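Local structure of acetyl xylan esterase (Paenibacillus sp. R4, 6AGQ) at residues S54-V60 and G72-K78; L267-Q273 and V295-Y301. The protein is a cold-active esterase of the alpha/beta-hydrolase clan that probably removes acetyl groups from acetylated xylan by ester hydrolysis. All coordinates share one frame. Residue numbers count along the deposited sequence, not the author numbering.

Contact 1 (S54-V60 and G72-K78); sequences SISIYDV and GWYVTPK
Three antiparallel hydrogen-bonded pairs bind S54-V60 to G72-K78: S56 N to T76 O (2.7 Å) with T76 N to S56 O (2.9 Å), Y58 N to Y74 O (2.7 Å) with Y74 N to Y58 O (2.9 Å), and V60 N to G72 O (3.0 Å) with G72 N to V60 O (2.8 Å). A seventh bond, K78 N to S54 O (3.1 Å), closes the end. Both strands are extended, axes 4.5 Å apart at 164°, a beta hairpin. D59 OD1 forms a salt bridge with R99, which makes a cation-pi contact with W73. On the face of I57, D59, W73 and V75, D59 CG lies 3.9 Å from W73 CZ3; I57 (m) sets CG1 and CG2 4.2 Å from V75 CG2 and W73 CE3 respectively. On the other, Y58 (m) and Y74 (t) meet CD2 to CD2 at 3.8 Å, and V60 CG2 lies 3.7 Å from Y74 CB. Strand 43-46 flanks 55-63, strand 114-118 flanks 69-77, and helix 106-110 covers I55 and V75.

Contact 2 (L267-Q273 and V295-Y301); sequences LMAITLQ and VRLYHDY
Apolar side chains on both faces of a parallel strand pair form the heart of this contact. On one, I270 (m, t) sets CD1 3.7 Å from V295 CG2, while its CB lies 4.4 Å from L297 CD2; on the other, A269 CB approaches Y298 CE2 at 4.2 Å and T271 CG2 meets the edge of the Y298 ring. Further out, L272 CD1 touches H299 CD2 (3.7 Å), and L267 CD1 sits over the R296 guanidinium, 3.6 Å from NH1, while R296 NH2 is held in a salt bridge by E294. The strand axes run 4.7 Å apart at 15°, pairing M268 with V295 through T271 with Y298. Bonds zigzag as parallel strands require: R296 N to M268 O (2.8 Å), I270 N to R296 O (2.9 Å), Y298 N to I270 O (3.0 Å), L272 N to Y298 O (3.1 Å). Beyond the strands a type I turn, Y298 to Y301, is held by Q273, whose NE2 reaches H299 O (2.8 Å) and whose N reaches Y301 O (3.1 Å). The pair belongs to a beta-alpha-beta unit: its connecting helix 279-286 packs on I270, V295 and L297, whereas helix 309-320 touches L267, A269 and R296, with H309 hydrogen-bonded to Y298 OH.

In the fold
One mixed sheet holds both contacts, the antiparallel hairpin of contact 1 near one end and the parallel pair of contact 2 at the other; their centres are 31 Å apart, their nearest atoms about 20 Å, and they do not touch. Between them run strands 114-118, 86-92, 179-184 and 203-207, part of the parallel run of strands of an alpha/beta-hydrolase fold, which contact 2 completes. Strand 179-184 leads into a probable nucleophile elbow, where S185 is the likely nucleophile. D274, directly after segment 267-273, occupies a position consistent with the catalytic acid of this clan. Assembly also separates them: S54 packs on a second subunit, whereas D300 and Y301 hydrogen-bond to H240 and R234 of a third subunit.

Contact 1 (S54-V60 and G72-K78)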
ATOM      1  N   SER A  54     -13.030  32.109  31.123  1.00 38.92           N
ATOM      2  CA  SER A  54     -12.140  33.249  30.801  1.00 38.45           C
ATOM      3  C   SER A  54     -12.385  33.980  29.436  1.00 37.07           C
ATOM      4  O   SER A  54     -11.741  34.994  29.136  1.00 38.87           O
ATOM      5  CB  SER A  54     -10.659  32.808  30.901  1.00 36.92           C
ATOM      6  OG  SER A  54     -10.222  32.059  29.763  1.00 39.50           O
ATOM      7  N   ILE A  55     -13.270  33.435  28.612  1.00 36.53           N
ATOM      8  CA  ILE A  55     -13.608  33.978  27.328  1.00 35.53           C
ATOM      9  C   ILE A  55     -15.144  34.058  27.190  1.00 33.02           C
ATOM     10  O   ILE A  55     -15.866  33.280  27.818  1.00 28.67           O
ATOM     11  CB  ILE A  55     -13.011  33.111  26.187  1.00 38.20           C
ATOM     12  CG1 ILE A  55     -13.558  31.675  26.211  1.00 40.01           C
ATOM     13  CG2 ILE A  55     -11.495  33.075  26.275  1.00 40.96           C
ATOM     14  CD1 ILE A  55     -13.089  30.808  25.026  1.00 43.14           C
ATOM     15  N   SER A  56     -15.622  35.000  26.373  1.00 26.27           N
ATOM     16  CA  SER A  56     -16.979  34.931  25.868  1.00 27.21           C
ATOM     17  C   SER A  56     -16.979  34.332  24.474  1.00 25.36           C
ATOM     18  O   SER A  56     -16.145  34.731  23.604  1.00 25.35           O
ATOM     19  CB  SER A  56     -17.639  36.311  25.859  1.00 28.84           C
ATOM     20  OG  SER A  56     -17.510  36.868  27.166  1.00 35.20           O
ATOM     21  N   ILE A  57     -17.949  33.448  24.250  1.00 25.29           N
ATOM     22  CA  ILE A  57     -18.099  32.653  23.006  1.00 28.54           C
ATOM     23  C   ILE A  57     -19.437  32.876  22.359  1.00 26.17           C
ATOM     24  O   ILE A  57     -20.447  32.577  22.979  1.00 28.97           O
ATOM     25  CB  ILE A  57     -17.966  31.122  23.277  1.00 28.79           C
ATOM     26  CG1 ILE A  57     -16.546  30.790  23.733  1.00 28.10           C
ATOM     27  CG2 ILE A  57     -18.329  30.275  22.048  1.00 26.86           C
ATOM     28  CD1 ILE A  57     -16.519  29.576  24.625  1.00 28.83           C
ATOM     29  N   TYR A  58     -19.443  33.353  21.100  1.00 22.51           N
ATOM     30  CA  TYR A  58     -20.658  33.585  20.362  1.00 20.16           C
ATOM     31  C   TYR A  58     -20.784  32.682  19.189  1.00 22.34           C
ATOM     32  O   TYR A  58     -19.857  32.495  18.433  1.00 24.61           O
ATOM     33  CB  TYR A  58     -20.701  35.017  19.869  1.00 25.66           C
ATOM     34  CG  TYR A  58     -20.681  36.034  20.997  1.00 26.24           C
ATOM     35  CD1 TYR A  58     -21.862  36.490  21.565  1.00 26.70           C
ATOM     36  CD2 TYR A  58     -19.476  36.476  21.517  1.00 28.03           C
ATOM     37  CE1 TYR A  58     -21.841  37.432  22.607  1.00 30.74           C
ATOM     38  CE2 TYR A  58     -19.423  37.387  22.560  1.00 29.87           C
ATOM     39  CZ  TYR A  58     -20.611  37.858  23.113  1.00 31.22           C
ATOM     40  OH  TYR A  58     -20.526  38.736  24.160  1.00 37.02           O
ATOM     41  N   ASP A  59     -21.972  32.127  19.045  1.00 22.97           N
ATOM     42  CA  ASP A  59     -22.415  31.469  17.909  1.00 27.24           C
ATOM     43  C   ASP A  59     -22.894  32.580  16.952  1.00 29.14           C
ATOM     44  O   ASP A  59     -23.629  33.476  17.336  1.00 28.62           O
ATOM     45  CB  ASP A  59     -23.590  30.549  18.316  1.00 31.07           C
ATOM     46  CG  ASP A  59     -23.870  29.499  17.287  1.00 34.95           C
ATOM     47  OD1 ASP A  59     -23.156  29.531  16.265  1.00 31.45           O
ATOM     48  OD2 ASP A  59     -24.788  28.653  17.477  1.00 38.38           O
ATOM     49  N   VAL A  60     -22.451  32.528  15.702  1.00 27.68           N
ATOM     50  CA  VAL A  60     -22.554  33.682  14.808  1.00 27.88           C
ATOM     51  C   VAL A  60     -23.071  33.188  13.452  1.00 30.34           C
ATOM     52  O   VAL A  60     -22.654  32.098  12.997  1.00 28.21           O
ATOM     53  CB  VAL A  60     -21.162  34.333  14.767  1.00 29.58           C
ATOM     54  CG1 VAL A  60     -20.896  35.065  13.488  1.00 32.33           C
ATOM     55  CG2 VAL A  60     -20.972  35.201  16.010  1.00 30.59           C
ATOM     56  N   GLY A  72     -20.394  30.740  12.169  1.00 27.67           N
ATOM     57  CA  GLY A  72     -19.101  30.853  12.786  1.00 26.53           C
ATOM     58  C   GLY A  72     -19.119  30.884  14.299  1.00 25.40           C
ATOM     59  O   GLY A  72     -20.179  30.704  14.977  1.00 22.98           O
ATOM     60  N   TRP A  73     -17.910  31.067  14.819  1.00 22.85           N
ATOM     61  CA  TRP A  73     -17.685  31.202  16.223  1.00 21.98           C
ATOM     62  C   TRP A  73     -16.876  32.471  16.372  1.00 21.26           C
ATOM     63  O   TRP A  73     -15.885  32.598  15.721  1.00 18.58           O
ATOM     64  CB  TRP A  73     -16.878  30.045  16.817  1.00 21.15           C
ATOM     65  CG  TRP A  73     -17.454  28.676  16.836  1.00 22.36           C
ATOM     66  CD1 TRP A  73     -16.920  27.595  16.268  1.00 20.42           C
ATOM     67  CD2 TRP A  73     -18.614  28.229  17.559  1.00 22.30           C
ATOM     68  NE1 TRP A  73     -17.667  26.486  16.558  1.00 25.94           N
ATOM     69  CE2 TRP A  73     -18.732  26.847  17.333  1.00 24.95           C
ATOM     70  CE3 TRP A  73     -19.567  28.865  18.344  1.00 22.77           C
ATOM     71  CZ2 TRP A  73     -19.804  26.056  17.864  1.00 25.84           C
ATOM     72  CZ3 TRP A  73     -20.621  28.086  18.905  1.00 24.85           C
ATOM     73  CH2 TRP A  73     -20.721  26.695  18.640  1.00 24.45           C
ATOM     74  N   TYR A  74     -17.297  33.348  17.275  1.00 23.54           N
ATOM     75  CA  TYR A  74     -16.623  34.602  17.579  1.00 24.87           C
ATOM     76  C   TYR A  74     -16.301  34.536  19.067  1.00 24.38           C
ATOM     77  O   TYR A  74     -17.157  34.217  19.862  1.00 24.99           O
ATOM     78  CB  TYR A  74     -17.542  35.796  17.300  1.00 24.97           C
ATOM     79  CG  TYR A  74     -16.963  37.147  17.700  1.00 24.39           C
ATOM     80  CD1 TYR A  74     -15.823  37.641  17.054  1.00 24.52           C
ATOM     81  CD2 TYR A  74     -17.584  37.948  18.623  1.00 28.43           C
ATOM     82  CE1 TYR A  74     -15.265  38.851  17.366  1.00 25.51           C
ATOM     83  CE2 TYR A  74     -17.038  39.206  18.963  1.00 28.92           C
ATOM     84  CZ  TYR A  74     -15.871  39.639  18.332  1.00 27.77           C
ATOM     85  OH  TYR A  74     -15.298  40.851  18.630  1.00 27.48           O
ATOM     86  N   VAL A  75     -15.059  34.754  19.411  1.00 25.37           N
ATOM     87  CA  VAL A  75     -14.524  34.549  20.763  1.00 27.09           C
ATOM     88  C   VAL A  75     -13.774  35.819  21.167  1.00 28.18           C
ATOM     89  O   VAL A  75     -12.965  36.395  20.351  1.00 29.45           O
ATOM     90  CB  VAL A  75     -13.569  33.319  20.802  1.00 30.01           C
ATOM     91  CG1 VAL A  75     -12.983  33.146  22.151  1.00 34.73           C
ATOM     92  CG2 VAL A  75     -14.295  32.024  20.435  1.00 29.06           C
ATOM     93  N   THR A  76     -14.041  36.285  22.386  1.00 30.43           N
ATOM     94  CA  THR A  76     -13.261  37.415  22.992  1.00 33.35           C
ATOM     95  C   THR A  76     -12.888  37.140  24.454  1.00 31.25           C
ATOM     96  O   THR A  76     -13.582  36.347  25.144  1.00 28.90           O
ATOM     97  CB  THR A  76     -14.014  38.773  22.960  1.00 38.00           C
ATOM     98  OG1 THR A  76     -14.962  38.818  24.007  1.00 43.25           O
ATOM     99  CG2 THR A  76     -14.744  38.964  21.684  1.00 44.47           C
ATOM    100  N   PRO A  77     -11.800  37.788  24.939  1.00 30.53           N
ATOM    101  CA  PRO A  77     -11.565  37.760  26.380  1.00 32.98           C
ATOM    102  C   PRO A  77     -12.828  38.210  27.138  1.00 36.63           C
ATOM    103  O   PRO A  77     -13.528  39.097  26.661  1.00 34.40           O
ATOM    104  CB  PRO A  77     -10.462  38.779  26.581  1.00 34.35           C
ATOM    105  CG  PRO A  77      -9.894  39.076  25.226  1.00 34.38           C
ATOM    106  CD  PRO A  77     -10.997  38.832  24.271  1.00 34.11           C
ATOM    107  N   LYS A  78     -13.170  37.567  28.259  1.00 38.31           N
ATOM    108  CA  LYS A  78     -14.362  37.976  29.000  1.00 43.51           C
ATOM    109  C   LYS A  78     -14.141  39.397  29.564  1.00 41.11           C
ATOM    110  O   LYS A  78     -13.001  39.880  29.658  1.00 41.65           O
ATOM    111  CB  LYS A  78     -14.703  37.000  30.142  1.00 50.97           C
ATOM    112  CG  LYS A  78     -13.666  36.938  31.267  1.00 55.83           C
ATOM    113  CD  LYS A  78     -14.307  36.577  32.608  1.00 62.16           C
ATOM    114  CE  LYS A  78     -13.276  36.284  33.698  1.00 66.28           C
ATOM    115  NZ  LYS A  78     -12.232  37.352  33.788  1.00 65.49           N
TER

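Contact 2 (L267-Q273 and V295-Y301)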
ATOM      1  N   LEU A 267       3.537  36.144   7.081  1.00 28.96           N
ATOM      2  CA  LEU A 267       4.328  35.032   7.633  1.00 27.74           C
ATOM      3  C   LEU A 267       3.753  33.793   7.024  1.00 27.27           C
ATOM      4  O   LEU A 267       2.629  33.353   7.413  1.00 28.17           O
ATOM      5  CB  LEU A 267       4.203  34.906   9.159  1.00 29.98           C
ATOM      6  CG  LEU A 267       4.883  33.661   9.805  1.00 32.09           C
ATOM      7  CD1 LEU A 267       6.391  33.757   9.696  1.00 33.85           C
ATOM      8  CD2 LEU A 267       4.551  33.473  11.260  1.00 33.46           C
ATOM      9  N   MET A 268       4.511  33.205   6.114  1.00 25.46           N
ATOM     10  CA  MET A 268       4.179  31.959   5.495  1.00 25.90           C
ATOM     11  C   MET A 268       4.953  30.719   5.981  1.00 25.70           C
ATOM     12  O   MET A 268       6.158  30.729   5.979  1.00 33.32           O
ATOM     13  CB  MET A 268       4.327  32.098   3.980  1.00 27.74           C
ATOM     14  CG  MET A 268       3.702  30.897   3.278  1.00 29.96           C
ATOM     15  SD  MET A 268       3.759  30.864   1.504  1.00 31.11           S
ATOM     16  CE  MET A 268       2.888  32.376   1.031  1.00 31.74           C
ATOM     17  N   ALA A 269       4.241  29.646   6.321  1.00 26.37           N
ATOM     18  CA  ALA A 269       4.785  28.297   6.475  1.00 26.32           C
ATOM     19  C   ALA A 269       4.784  27.479   5.178  1.00 27.47           C
ATOM     20  O   ALA A 269       3.759  27.380   4.469  1.00 25.73           O
ATOM     21  CB  ALA A 269       3.961  27.510   7.505  1.00 26.16           C
ATOM     22  N   ILE A 270       5.923  26.844   4.886  1.00 26.07           N
ATOM     23  CA  ILE A 270       6.008  25.929   3.738  1.00 27.54           C
ATOM     24  C   ILE A 270       6.651  24.646   4.221  1.00 29.07           C
ATOM     25  O   ILE A 270       7.632  24.671   4.978  1.00 30.28           O
ATOM     26  CB  ILE A 270       6.847  26.550   2.631  1.00 26.64           C
ATOM     27  CG1 ILE A 270       6.249  27.901   2.236  1.00 27.59           C
ATOM     28  CG2 ILE A 270       7.005  25.592   1.443  1.00 26.67           C
ATOM     29  CD1 ILE A 270       7.042  28.689   1.194  1.00 28.11           C
ATOM     30  N   THR A 271       6.108  23.539   3.792  1.00 25.55           N
ATOM     31  CA  THR A 271       6.566  22.243   4.218  1.00 29.80           C
ATOM     32  C   THR A 271       7.131  21.567   2.990  1.00 30.67           C
ATOM     33  O   THR A 271       6.437  21.431   1.975  1.00 29.60           O
ATOM     34  CB  THR A 271       5.386  21.432   4.834  1.00 33.46           C
ATOM     35  OG1 THR A 271       4.222  21.605   4.040  1.00 33.00           O
ATOM     36  CG2 THR A 271       5.059  21.976   6.271  1.00 35.00           C
ATOM     37  N   LEU A 272       8.396  21.174   3.057  1.00 31.84           N
ATOM     38  CA  LEU A 272       9.126  20.788   1.843  1.00 36.93           C
ATOM     39  C   LEU A 272       8.800  19.419   1.293  1.00 34.97           C
ATOM     40  O   LEU A 272       9.127  19.154   0.168  1.00 35.77           O
ATOM     41  CB  LEU A 272      10.633  20.870   2.050  1.00 41.56           C
ATOM     42  CG  LEU A 272      11.259  22.268   2.140  1.00 47.25           C
ATOM     43  CD1 LEU A 272      12.779  22.155   2.106  1.00 50.81           C
ATOM     44  CD2 LEU A 272      10.791  23.208   1.033  1.00 51.77           C
ATOM     45  N   GLN A 273       8.209  18.545   2.093  1.00 32.22           N
ATOM     46  CA  GLN A 273       7.828  17.210   1.661  1.00 35.63           C
ATOM     47  C   GLN A 273       6.335  17.148   1.259  1.00 34.50           C
ATOM     48  O   GLN A 273       5.814  16.073   1.002  1.00 31.65           O
ATOM     49  CB  GLN A 273       8.070  16.171   2.797  1.00 36.72           C
ATOM     50  CG  GLN A 273       9.510  16.030   3.298  1.00 40.69           C
ATOM     51  CD  GLN A 273      10.547  15.983   2.190  1.00 38.48           C
ATOM     52  OE1 GLN A 273      10.436  15.200   1.235  1.00 43.49           O
ATOM     53  NE2 GLN A 273      11.528  16.865   2.278  1.00 38.75           N
ATOM     54  N   VAL A 295       9.232  33.676   6.044  1.00 27.76           N
ATOM     55  CA  VAL A 295       8.873  32.317   5.713  1.00 28.72           C
ATOM     56  C   VAL A 295       9.389  31.378   6.816  1.00 31.80           C
ATOM     57  O   VAL A 295      10.399  31.666   7.400  1.00 27.63           O
ATOM     58  CB  VAL A 295       9.363  31.953   4.303  1.00 29.99           C
ATOM     59  CG1 VAL A 295      10.914  31.901   4.209  1.00 27.47           C
ATOM     60  CG2 VAL A 295       8.719  30.657   3.833  1.00 29.08           C
ATOM     61  N   ARG A 296       8.629  30.337   7.194  1.00 31.57           N
ATOM     62  CA  ARG A 296       9.198  29.237   7.992  1.00 29.94           C
ATOM     63  C   ARG A 296       9.229  27.973   7.091  1.00 30.02           C
ATOM     64  O   ARG A 296       8.203  27.546   6.607  1.00 26.94           O
ATOM     65  CB  ARG A 296       8.376  28.977   9.239  1.00 30.83           C
ATOM     66  CG  ARG A 296       8.229  30.130  10.218  1.00 30.84           C
ATOM     67  CD  ARG A 296       9.534  30.546  10.898  1.00 32.64           C
ATOM     68  NE  ARG A 296       9.417  31.752  11.738  1.00 31.98           N
ATOM     69  CZ  ARG A 296       9.611  33.018  11.339  1.00 37.06           C
ATOM     70  NH1 ARG A 296       9.978  33.299  10.084  1.00 38.38           N
ATOM     71  NH2 ARG A 296       9.460  34.032  12.214  1.00 37.97           N
ATOM     72  N   LEU A 297      10.411  27.384   6.882  1.00 28.82           N
ATOM     73  CA  LEU A 297      10.612  26.145   6.076  1.00 26.16           C
ATOM     74  C   LEU A 297      10.784  24.969   6.997  1.00 24.55           C
ATOM     75  O   LEU A 297      11.754  24.890   7.745  1.00 28.93           O
ATOM     76  CB  LEU A 297      11.874  26.291   5.227  1.00 31.34           C
ATOM     77  CG  LEU A 297      12.017  27.622   4.477  1.00 35.52           C
ATOM     78  CD1 LEU A 297      13.429  27.815   3.930  1.00 41.27           C
ATOM     79  CD2 LEU A 297      11.008  27.630   3.354  1.00 38.64           C
ATOM     80  N   TYR A 298       9.796  24.095   7.028  1.00 26.56           N
ATOM     81  CA  TYR A 298       9.838  22.840   7.760  1.00 27.01           C
ATOM     82  C   TYR A 298      10.292  21.742   6.769  1.00 30.56           C
ATOM     83  O   TYR A 298       9.494  21.192   5.980  1.00 29.67           O
ATOM     84  CB  TYR A 298       8.477  22.594   8.428  1.00 25.01           C
ATOM     85  CG  TYR A 298       8.121  23.741   9.347  1.00 25.90           C
ATOM     86  CD1 TYR A 298       8.995  24.127  10.368  1.00 24.99           C
ATOM     87  CD2 TYR A 298       6.926  24.449   9.220  1.00 25.00           C
ATOM     88  CE1 TYR A 298       8.705  25.196  11.231  1.00 26.80           C
ATOM     89  CE2 TYR A 298       6.627  25.517  10.096  1.00 24.38           C
ATOM     90  CZ  TYR A 298       7.525  25.889  11.095  1.00 27.84           C
ATOM     91  OH  TYR A 298       7.283  26.953  11.937  1.00 26.19           O
ATOM     92  N   HIS A 299      11.588  21.432   6.813  1.00 32.18           N
ATOM     93  CA  HIS A 299      12.229  20.529   5.813  1.00 33.90           C
ATOM     94  C   HIS A 299      11.648  19.084   5.682  1.00 36.56           C
ATOM     95  O   HIS A 299      11.476  18.586   4.541  1.00 35.56           O
ATOM     96  CB  HIS A 299      13.765  20.476   6.016  1.00 36.37           C
ATOM     97  CG  HIS A 299      14.461  21.798   5.807  1.00 44.35           C
ATOM     98  ND1 HIS A 299      14.312  22.876   6.671  1.00 51.05           N
ATOM     99  CD2 HIS A 299      15.326  22.209   4.850  1.00 48.20           C
ATOM    100  CE1 HIS A 299      15.042  23.896   6.240  1.00 50.84           C
ATOM    101  NE2 HIS A 299      15.664  23.520   5.134  1.00 55.06           N
ATOM    102  N   ASP A 300      11.333  18.443   6.816  1.00 33.25           N
ATOM    103  CA  ASP A 300      10.907  17.017   6.867  1.00 37.20           C
ATOM    104  C   ASP A 300       9.411  16.760   7.142  1.00 34.39           C
ATOM    105  O   ASP A 300       9.010  15.671   7.597  1.00 31.63           O
ATOM    106  CB  ASP A 300      11.734  16.312   7.962  1.00 40.18           C
ATOM    107  CG  ASP A 300      13.197  16.685   7.876  1.00 48.71           C
ATOM    108  OD1 ASP A 300      13.789  16.280   6.855  1.00 38.76           O
ATOM    109  OD2 ASP A 300      13.704  17.452   8.762  1.00 51.94           O
ATOM    110  N   TYR A 301       8.596  17.765   6.877  1.00 32.93           N
ATOM    111  CA  TYR A 301       7.158  17.683   7.108  1.00 35.46           C
ATOM    112  C   TYR A 301       6.426  17.756   5.760  1.00 33.10           C
ATOM    113  O   TYR A 301       6.838  18.474   4.823  1.00 30.01           O
ATOM    114  CB  TYR A 301       6.695  18.830   8.053  1.00 33.77           C
ATOM    115  CG  TYR A 301       6.952  18.511   9.502  1.00 35.63           C
ATOM    116  CD1 TYR A 301       8.205  18.779  10.087  1.00 34.86           C
ATOM    117  CD2 TYR A 301       5.960  17.900  10.301  1.00 33.58           C
ATOM    118  CE1 TYR A 301       8.455  18.460  11.422  1.00 33.00           C
ATOM    119  CE2 TYR A 301       6.219  17.586  11.622  1.00 34.70           C
ATOM    120  CZ  TYR A 301       7.459  17.844  12.161  1.00 33.45           C
ATOM    121  OH  TYR A 301       7.714  17.551  13.459  1.00 35.42           O
TER